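Local coordinates for threonine phosphate decarboxylase-like enzyme (Sulfurospirillum multivorans, PDB 6OUX), which decarboxylates L-serine O-phosphate to ethanolamine O-phosphate with the help of pyridoxal phosphate, supplying a precursor for norcobamide biosynthesis, at residues N7-Q12 with L347-I352. Numbering follows the deposited sequence.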
loop_
_atom_site.group_PDB
_atom_site.type_symbol
_atom_site.label_atom_id
_atom_site.label_comp_id
_atom_site.label_asym_id
_atom_site.label_seq_id
_atom_site.Cartn_x
_atom_site.Cartn_y
_atom_site.Cartn_z
ATOM N N ASN A 7 18.254 -16.287 38.296
ATOM C CA ASN A 7 17.277 -15.516 37.536
ATOM C C ASN A 7 17.676 -14.101 37.096
ATOM O O ASN A 7 16.936 -13.491 36.331
ATOM C CB ASN A 7 15.944 -15.503 38.281
ATOM C CG ASN A 7 15.282 -16.883 38.273
ATOM O OD1 ASN A 7 15.669 -17.782 37.499
ATOM N ND2 ASN A 7 14.314 -17.068 39.157
ATOM N N ALA A 8 18.820 -13.591 37.566
ATOM C CA ALA A 8 19.328 -12.300 37.096
ATOM C C ALA A 8 20.388 -12.478 35.978
ATOM O O ALA A 8 20.975 -11.485 35.523
ATOM C CB ALA A 8 19.903 -11.510 38.272
ATOM N N ARG A 9 20.626 -13.739 35.575
ATOM C CA ARG A 9 21.570 -14.136 34.515
ATOM C C ARG A 9 21.621 -13.241 33.270
ATOM O O ARG A 9 22.676 -13.040 32.702
ATOM C CB ARG A 9 21.125 -15.468 33.935
ATOM C CG ARG A 9 21.858 -16.694 34.364
ATOM C CD ARG A 9 21.105 -17.903 33.779
ATOM N NE ARG A 9 19.798 -18.098 34.440
ATOM C CZ ARG A 9 18.600 -18.118 33.849
ATOM N NH1 ARG A 9 18.465 -17.972 32.536
ATOM N NH2 ARG A 9 17.518 -18.295 34.592
ATOM N N ASN A 10 20.463 -12.813 32.785
ATOM C CA ASN A 10 20.385 -12.117 31.477
ATOM C C ASN A 10 20.188 -10.618 31.584
ATOM O O ASN A 10 19.784 -9.956 30.620
ATOM C CB ASN A 10 19.234 -12.708 30.632
ATOM C CG ASN A 10 19.433 -14.182 30.263
ATOM O OD1 ASN A 10 18.483 -14.984 30.319
ATOM N ND2 ASN A 10 20.637 -14.539 29.840
ATOM N N THR A 11 20.480 -10.073 32.773
ATOM C CA THR A 11 20.161 -8.717 33.109
ATOM C C THR A 11 20.770 -7.732 32.085
ATOM O O THR A 11 20.089 -6.799 31.619
ATOM C CB THR A 11 20.615 -8.368 34.581
ATOM O OG1 THR A 11 19.884 -9.142 35.553
ATOM C CG2 THR A 11 20.408 -6.938 34.900
ATOM N N GLN A 12 22.030 -7.955 31.749
ATOM C CA GLN A 12 22.766 -7.081 30.803
ATOM C C GLN A 12 22.025 -7.056 29.477
ATOM O O GLN A 12 21.658 -6.005 28.953
ATOM C CB GLN A 12 24.224 -7.537 30.632
ATOM C CG GLN A 12 25.034 -6.527 29.799
ATOM C CD GLN A 12 26.520 -6.887 29.631
ATOM O OE1 GLN A 12 27.010 -7.951 30.035
ATOM N NE2 GLN A 12 27.241 -5.966 29.055
ATOM N N LEU A 347 14.637 -15.578 24.138
ATOM C CA LEU A 347 15.520 -15.153 23.024
ATOM C C LEU A 347 16.931 -15.807 23.186
ATOM O O LEU A 347 17.438 -16.529 22.293
ATOM C CB LEU A 347 15.645 -13.623 22.974
ATOM C CG LEU A 347 14.427 -12.959 22.326
ATOM C CD1 LEU A 347 14.467 -11.442 22.503
ATOM C CD2 LEU A 347 14.338 -13.354 20.859
ATOM N N VAL A 348 17.518 -15.588 24.351
ATOM C CA VAL A 348 18.945 -15.888 24.533
ATOM C C VAL A 348 19.145 -17.404 24.534
ATOM O O VAL A 348 20.055 -17.927 23.930
ATOM C CB VAL A 348 19.474 -15.195 25.832
ATOM C CG1 VAL A 348 20.838 -15.714 26.285
ATOM C CG2 VAL A 348 19.578 -13.701 25.630
ATOM N N GLU A 349 18.294 -18.117 25.234
ATOM C CA GLU A 349 18.534 -19.510 25.513
ATOM C C GLU A 349 17.907 -20.390 24.436
ATOM O O GLU A 349 18.398 -21.482 24.169
ATOM C CB GLU A 349 18.050 -19.820 26.945
ATOM C CG GLU A 349 18.910 -19.110 27.969
ATOM C CD GLU A 349 18.312 -18.962 29.377
ATOM O OE1 GLU A 349 17.422 -19.751 29.785
ATOM O OE2 GLU A 349 18.766 -18.022 30.080
ATOM N N TYR A 350 16.862 -19.899 23.755
ATOM C CA TYR A 350 16.129 -20.740 22.788
ATOM C C TYR A 350 15.875 -20.165 21.423
ATOM O O TYR A 350 15.342 -20.854 20.539
ATOM C CB TYR A 350 14.808 -21.166 23.393
ATOM C CG TYR A 350 14.944 -21.853 24.698
ATOM C CD1 TYR A 350 14.963 -21.118 25.872
ATOM C CD2 TYR A 350 15.044 -23.244 24.790
ATOM C CE1 TYR A 350 15.078 -21.735 27.105
ATOM C CE2 TYR A 350 15.129 -23.867 26.043
ATOM C CZ TYR A 350 15.169 -23.096 27.179
ATOM O OH TYR A 350 15.271 -23.617 28.437
ATOM N N GLY A 351 16.304 -18.929 21.190
ATOM C CA GLY A 351 15.951 -18.208 19.984
ATOM C C GLY A 351 14.442 -17.992 19.687
ATOM O O GLY A 351 14.036 -17.862 18.529
ATOM N N ILE A 352 13.633 -17.930 20.723
ATOM C CA ILE A 352 12.182 -17.769 20.557
ATOM C C ILE A 352 11.807 -16.347 20.887
ATOM O O ILE A 352 12.079 -15.929 22.026
ATOM C CB ILE A 352 11.441 -18.738 21.476
ATOM C CG1 ILE A 352 11.739 -20.204 21.021
ATOM C CG2 ILE A 352 9.944 -18.478 21.423
ATOM C CD1 ILE A 352 11.202 -21.295 21.925
#
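Arg-9 and Glu-349 form a salt bridge at the protein surface, with Arg-9 NH1 2.5 Å from Glu-349 OE2. The oxygen comes to the edge of the guanidinium, near its plane, but the two flat groups are turned 52° apart. The grip is one-sided, since OE1 of Glu-349 stays 3.4 Å from the same NH1. Long, flexible charged residues suit this surface site: Glu-349 runs extended beyond CG, whereas the arginine chain bends at chi3 (-70°), and the two side chains cross at about a right angle.

Asn-10 lies beside the carboxylate of Glu-349 and also meets Val-348, a short amide being able to serve both. Its amide has probably been modelled the wrong way round; as placed, OD1 is 3.1 Å from Glu-349 OE2, and turned over it might donate a hydrogen bond there. Branched Val-348 offers the amide its CG1, the methyl anti to the backbone N. Replacing Asn-10 by alanine would probably leave the carboxylate without this polar neighbour and take one contact from the valine methyl. Arg-9 and Asn-10 are the central residues of a type I turn. Thr-11 suits the turn's end: its backbone N (3.1 Å) and its OG1 (2.6 Å) both donate to Ala-8 O.

The contact thus lays the lead-in to helix 11-19 against the C-terminal part of helix 339-350. Arg-9 and Asn-10 also touch Phe-341 and Ala-345 of that helix, respectively, while Phe-13 touches both Leu-347 and Val-348. Gly-351, whose positive phi favours glycine, then leads the chain into strand 352-356, where Ile-352 packs on helix 375-388.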